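Local coordinates for protein putative ring-cleaving dioxygenase mhqO (Bacillus subtilis subsp. subtilis, PDB 3OAJ) that probably cleaves the rings of aromatic compounds as an iron-dependent extradiol dioxygenase, and so may contribute to their breakdown and detoxification, at residues A14-P19 with F119-G124; I109-E114 with F186-S191. All coordinates share one frame; numbering follows the deposited sequence.

Interaction 1: residues A14-P19 with F119-G124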
loop_
_atom_site.group_PDB
_atom_site.type_symbol
_atom_site.label_atom_id
_atom_site.label_comp_id
_atom_site.label_asym_id
_atom_site.label_seq_id
_atom_site.Cartn_x
_atom_site.Cartn_y
_atom_site.Cartn_z
ATOM N N ALA A 14 3.419 0.952 -5.492
ATOM C CA ALA A 14 3.404 2.079 -6.417
ATOM C C ALA A 14 4.744 2.306 -7.100
ATOM O O ALA A 14 5.793 2.005 -6.546
ATOM C CB ALA A 14 2.999 3.343 -5.676
ATOM N N ILE A 15 4.684 2.845 -8.316
ATOM C CA ILE A 15 5.883 3.279 -9.020
ATOM C C ILE A 15 6.042 4.764 -8.718
ATOM O O ILE A 15 5.083 5.529 -8.831
ATOM C CB ILE A 15 5.790 3.025 -10.545
ATOM C CG1 ILE A 15 5.670 1.518 -10.816
ATOM C CG2 ILE A 15 7.012 3.590 -11.232
ATOM C CD1 ILE A 15 5.525 1.134 -12.298
ATOM N N VAL A 16 7.241 5.153 -8.285
ATOM C CA VAL A 16 7.525 6.553 -7.930
ATOM C C VAL A 16 8.872 7.007 -8.496
ATOM O O VAL A 16 9.457 6.320 -9.325
ATOM C CB VAL A 16 7.456 6.779 -6.392
ATOM C CG1 VAL A 16 6.022 6.565 -5.870
ATOM C CG2 VAL A 16 8.478 5.898 -5.657
ATOM N N GLY A 17 9.350 8.164 -8.034
ATOM C CA GLY A 17 10.599 8.775 -8.502
ATOM C C GLY A 17 11.797 8.429 -7.637
ATOM O O GLY A 17 11.876 7.340 -7.081
ATOM N N HIS A 18 12.736 9.366 -7.530
ATOM C CA HIS A 18 13.995 9.147 -6.818
ATOM C C HIS A 18 13.808 8.519 -5.430
ATOM O O HIS A 18 13.000 9.021 -4.641
ATOM C CB HIS A 18 14.709 10.495 -6.658
ATOM C CG HIS A 18 16.169 10.386 -6.342
ATOM N ND1 HIS A 18 16.643 9.878 -5.149
ATOM C CD2 HIS A 18 17.261 10.756 -7.053
ATOM C CE1 HIS A 18 17.964 9.920 -5.147
ATOM N NE2 HIS A 18 18.364 10.455 -6.287
ATOM N N PRO A 19 14.599 7.465 -5.108
ATOM C CA PRO A 19 14.481 6.845 -3.780
ATOM C C PRO A 19 14.728 7.765 -2.588
ATOM O O PRO A 19 14.115 7.555 -1.545
ATOM C CB PRO A 19 15.498 5.691 -3.820
ATOM C CG PRO A 19 16.458 6.060 -4.903
ATOM C CD PRO A 19 15.657 6.824 -5.920
ATOM N N PHE A 119 -3.929 14.978 0.478
ATOM C CA PHE A 119 -2.673 15.558 0.010
ATOM C C PHE A 119 -1.981 14.592 -0.948
ATOM O O PHE A 119 -2.301 13.397 -0.973
ATOM C CB PHE A 119 -1.751 15.899 1.189
ATOM C CG PHE A 119 -1.440 14.720 2.087
ATOM C CD1 PHE A 119 -2.383 14.236 2.996
ATOM C CD2 PHE A 119 -0.192 14.101 2.026
ATOM C CE1 PHE A 119 -2.101 13.157 3.847
ATOM C CE2 PHE A 119 0.105 13.027 2.863
ATOM C CZ PHE A 119 -0.848 12.548 3.785
ATOM N N ASP A 120 -1.033 15.109 -1.724
ATOM C CA ASP A 120 -0.238 14.263 -2.602
ATOM C C ASP A 120 1.154 14.040 -2.038
ATOM O O ASP A 120 1.694 14.894 -1.327
ATOM C CB ASP A 120 -0.102 14.895 -4.000
ATOM C CG ASP A 120 -1.369 14.797 -4.840
ATOM O OD1 ASP A 120 -2.355 14.153 -4.405
ATOM O OD2 ASP A 120 -1.369 15.351 -5.967
ATOM N N ASP A 121 1.753 12.904 -2.385
ATOM C CA ASP A 121 3.171 12.704 -2.112
ATOM C C ASP A 121 3.984 13.427 -3.204
ATOM O O ASP A 121 3.392 14.009 -4.117
ATOM C CB ASP A 121 3.498 11.204 -1.915
ATOM C CG ASP A 121 3.797 10.436 -3.210
ATOM O OD1 ASP A 121 3.713 10.967 -4.342
ATOM O OD2 ASP A 121 4.154 9.236 -3.064
ATOM N N PRO A 122 5.329 13.437 -3.090
ATOM C CA PRO A 122 6.154 14.241 -4.003
ATOM C C PRO A 122 6.087 13.806 -5.456
ATOM O O PRO A 122 6.470 14.571 -6.351
ATOM C CB PRO A 122 7.573 14.052 -3.460
ATOM C CG PRO A 122 7.389 13.619 -2.053
ATOM C CD PRO A 122 6.144 12.797 -2.048
ATOM N N HIS A 123 5.618 12.585 -5.695
ATOM C CA HIS A 123 5.594 12.049 -7.047
ATOM C C HIS A 123 4.178 11.939 -7.623
ATOM O O HIS A 123 3.980 11.378 -8.692
ATOM C CB HIS A 123 6.382 10.737 -7.078
ATOM C CG HIS A 123 7.792 10.895 -6.587
ATOM N ND1 HIS A 123 8.345 10.091 -5.614
ATOM C CD2 HIS A 123 8.742 11.805 -6.910
ATOM C CE1 HIS A 123 9.587 10.484 -5.378
ATOM N NE2 HIS A 123 9.854 11.517 -6.159
ATOM N N GLY A 124 3.210 12.520 -6.912
ATOM C CA GLY A 124 1.845 12.643 -7.403
ATOM C C GLY A 124 0.830 11.636 -6.893
ATOM O O GLY A 124 -0.339 11.716 -7.269
#
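Gly17 packs its backbone N and CA over one face of the His123 imidazole: its CA stands 3.7 Å from the ring centroid, only 9° off the normal, a CH-pi contact made by a residue without a side chain. With nothing in the way, the Gly17 backbone comes directly onto the ring. Gly17 N lies 3.3 Å from His123 ND1, while the opposite face rests on CB of the preceding Pro122. Sandwiched in this way, the ring is fixed further by a hydrogen bond from NE2 to Glu21. Val16 crosses it at about a right angle, its CB 3.5 Å from His123 ND1. With chi1 at -56°, CG of His123 stands anti to the carbonyl carbon, which sends the imidazole out to the 14-19 segment. The turn that carries His123 is an Asx turn: His123 N donates to Asp121 OD1 (2.8 Å), approaching from above the carboxylate plane, inside a type I turn from Asp121 to Gly124. Asp121 OD2 is held by Tyr26. Within the first VOC region, the contact joins the end of strand 9-16 to the turn between strands 114-120 and 126-131 of the other sheet, with helix 19-29 bonded to both His123 and Asp121.

Interaction 2: residues I109-E114 with F186-S191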
loop_
_atom_site.group_PDB
_atom_site.type_symbol
_atom_site.label_atom_id
_atom_site.label_comp_id
_atom_site.label_asym_id
_atom_site.label_seq_id
_atom_site.Cartn_x
_atom_site.Cartn_y
_atom_site.Cartn_z
ATOM N N ILE A 109 -11.849 17.099 3.375
ATOM C CA ILE A 109 -13.130 16.635 2.822
ATOM C C ILE A 109 -13.823 15.753 3.841
ATOM O O ILE A 109 -13.185 15.209 4.738
ATOM C CB ILE A 109 -12.953 15.887 1.463
ATOM C CG1 ILE A 109 -12.264 14.524 1.646
ATOM C CG2 ILE A 109 -12.206 16.741 0.447
ATOM C CD1 ILE A 109 -13.238 13.351 1.744
ATOM N N GLU A 110 -15.135 15.618 3.696
ATOM C CA GLU A 110 -15.907 14.740 4.566
ATOM C C GLU A 110 -16.629 13.718 3.722
ATOM O O GLU A 110 -17.178 14.065 2.684
ATOM C CB GLU A 110 -16.935 15.547 5.381
ATOM C CG GLU A 110 -17.785 14.681 6.323
ATOM C CD GLU A 110 -18.463 15.457 7.441
ATOM O OE1 GLU A 110 -18.325 16.696 7.490
ATOM O OE2 GLU A 110 -19.127 14.810 8.285
ATOM N N ARG A 111 -16.603 12.461 4.155
ATOM C CA ARG A 111 -17.551 11.468 3.627
ATOM C C ARG A 111 -17.848 10.419 4.681
ATOM O O ARG A 111 -17.009 10.124 5.523
ATOM C CB ARG A 111 -17.057 10.831 2.321
ATOM C CG ARG A 111 -15.813 9.982 2.450
ATOM C CD ARG A 111 -15.355 9.451 1.089
ATOM N NE ARG A 111 -14.278 8.479 1.236
ATOM C CZ ARG A 111 -12.988 8.770 1.394
ATOM N NH1 ARG A 111 -12.536 10.027 1.407
ATOM N NH2 ARG A 111 -12.137 7.766 1.526
ATOM N N PHE A 112 -19.049 9.851 4.616
ATOM C CA PHE A 112 -19.499 8.855 5.590
ATOM C C PHE A 112 -19.279 9.289 7.046
ATOM O O PHE A 112 -18.945 8.472 7.903
ATOM C CB PHE A 112 -18.858 7.481 5.316
ATOM C CG PHE A 112 -19.260 6.859 3.997
ATOM C CD1 PHE A 112 -20.454 6.135 3.873
ATOM C CD2 PHE A 112 -18.438 6.982 2.886
ATOM C CE1 PHE A 112 -20.815 5.547 2.656
ATOM C CE2 PHE A 112 -18.783 6.408 1.667
ATOM C CZ PHE A 112 -19.989 5.690 1.549
ATOM N N GLY A 113 -19.476 10.582 7.311
ATOM C CA GLY A 113 -19.385 11.132 8.663
ATOM C C GLY A 113 -17.962 11.278 9.172
ATOM O O GLY A 113 -17.748 11.610 10.341
ATOM N N GLU A 114 -16.985 11.023 8.302
ATOM C CA GLU A 114 -15.581 11.146 8.690
ATOM C C GLU A 114 -14.893 12.283 7.970
ATOM O O GLU A 114 -15.163 12.561 6.798
ATOM C CB GLU A 114 -14.809 9.848 8.419
ATOM C CG GLU A 114 -15.301 8.636 9.203
ATOM C CD GLU A 114 -14.490 7.387 8.917
ATOM O OE1 GLU A 114 -14.333 7.031 7.733
ATOM O OE2 GLU A 114 -14.021 6.748 9.875
ATOM N N PHE A 186 -19.801 7.297 -4.004
ATOM C CA PHE A 186 -19.079 6.141 -3.466
ATOM C C PHE A 186 -19.977 5.040 -2.939
ATOM O O PHE A 186 -21.050 5.311 -2.408
ATOM C CB PHE A 186 -18.163 6.569 -2.319
ATOM C CG PHE A 186 -17.103 7.552 -2.725
ATOM C CD1 PHE A 186 -16.010 7.144 -3.498
ATOM C CD2 PHE A 186 -17.200 8.881 -2.337
ATOM C CE1 PHE A 186 -15.015 8.064 -3.877
ATOM C CE2 PHE A 186 -16.220 9.807 -2.711
ATOM C CZ PHE A 186 -15.128 9.397 -3.481
ATOM N N VAL A 187 -19.525 3.798 -3.083
ATOM C CA VAL A 187 -20.015 2.719 -2.237
ATOM C C VAL A 187 -18.861 2.292 -1.333
ATOM O O VAL A 187 -17.702 2.225 -1.773
ATOM C CB VAL A 187 -20.638 1.540 -3.044
ATOM C CG1 VAL A 187 -19.618 0.931 -3.993
ATOM C CG2 VAL A 187 -21.233 0.486 -2.109
ATOM N N ARG A 188 -19.183 2.046 -0.064
ATOM C CA ARG A 188 -18.182 1.687 0.945
ATOM C C ARG A 188 -18.339 0.241 1.389
ATOM O O ARG A 188 -19.461 -0.229 1.644
ATOM C CB ARG A 188 -18.292 2.609 2.161
ATOM C CG ARG A 188 -17.374 2.227 3.329
ATOM C CD ARG A 188 -17.245 3.369 4.326
ATOM N NE ARG A 188 -16.325 4.382 3.816
ATOM C CZ ARG A 188 -15.750 5.331 4.547
ATOM N NH1 ARG A 188 -16.001 5.404 5.849
ATOM N NH2 ARG A 188 -14.911 6.190 3.971
ATOM N N TYR A 189 -17.208 -0.435 1.494
ATOM C CA TYR A 189 -17.086 -1.787 1.959
ATOM C C TYR A 189 -16.133 -1.889 3.143
ATOM O O TYR A 189 -15.242 -1.136 3.246
ATOM C CB TYR A 189 -16.605 -2.687 0.798
ATOM C CG TYR A 189 -17.654 -2.917 -0.247
ATOM C CD1 TYR A 189 -18.631 -3.814 -0.020
ATOM C CD2 TYR A 189 -17.682 -2.245 -1.430
ATOM C CE1 TYR A 189 -19.586 -4.034 -0.867
ATOM C CE2 TYR A 189 -18.714 -2.485 -2.321
ATOM C CZ TYR A 189 -19.646 -3.392 -1.997
ATOM O OH TYR A 189 -20.661 -3.747 -2.776
ATOM N N ARG A 190 -16.354 -2.846 4.026
ATOM C CA ARG A 190 -15.493 -3.040 5.186
ATOM C C ARG A 190 -15.072 -4.505 5.252
ATOM O O ARG A 190 -15.918 -5.401 5.145
ATOM C CB ARG A 190 -16.235 -2.608 6.463
ATOM C CG ARG A 190 -15.573 -2.947 7.772
ATOM C CD ARG A 190 -16.308 -2.297 8.941
ATOM N NE ARG A 190 -15.938 -0.895 9.094
ATOM C CZ ARG A 190 -14.923 -0.475 9.849
ATOM N NH1 ARG A 190 -14.194 -1.359 10.529
ATOM N NH2 ARG A 190 -14.653 0.823 9.940
ATOM N N SER A 191 -13.775 -4.742 5.428
ATOM C CA SER A 191 -13.267 -6.094 5.678
ATOM C C SER A 191 -13.242 -6.339 7.175
ATOM O O SER A 191 -13.460 -5.410 7.941
ATOM C CB SER A 191 -11.886 -6.297 5.039
ATOM O OG SER A 191 -10.929 -5.418 5.590
#
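Phe112 and Arg188 reach toward each other and overlap side by side, ring and guanidinium planes 21° apart. Arg188 CB sits over the Phe112 face, 3.9 Å from the ring centroid, a CH-pi contact, and farther along Arg188 NE comes within 3.5 Å of Phe112 CD2. Arg188 leaves its backbone with CG anti to N, runs out straight and then bends at chi3 (-78°), which lays the guanidinium over the phenyl rim and brings NH1 to Glu114. That salt bridge, Arg188 NH1 to Glu114 OE1, is 3.0 Å long and fairly straight at 161°; the oxygen lies close to the guanidinium plane but is approached from above the carboxylate plane. At the ring edge, Phe112 CE2 meets Phe186 CB at 4.0 Å. Arg111, extended from CG to NE, sets CD 3.9 Å from Phe186 CE2. Its NE also lies 3.6 Å from Arg188 NH2, a like-charge approach probably offset by Asp200, which pairs with both arginines, and by Glu128 at Arg111. Glu114 OE2 pairs with Arg132, and Arg188 NH2 bonds Tyr116. The type I' hairpin of outermost strand 107-111 and strand 114-120 thus meets strand 186-190, next to last at the other end of the same curled sheet.

The centres of interactions 1 and 2 lie 25 Å apart, and their nearest atoms come within about 8 Å without touching. Their segments alternate along the chain: 14-19, 109-114, 119-124, then 186-191. Strand 114-120 connects them, starting at the hairpin of interaction 2 and ending at the turn of interaction 1. Both therefore reach one mixed sheet, built from both VOC regions of the chain. Interaction 1 stays within the first region but couples this sheet to the other, whose strands 9-16, 215-223 and 264-269 supply the metal ligands His11, His218 and Glu266. Interaction 2 joins the two regions by bringing opposite ends of their shared sheet together, away from the metal.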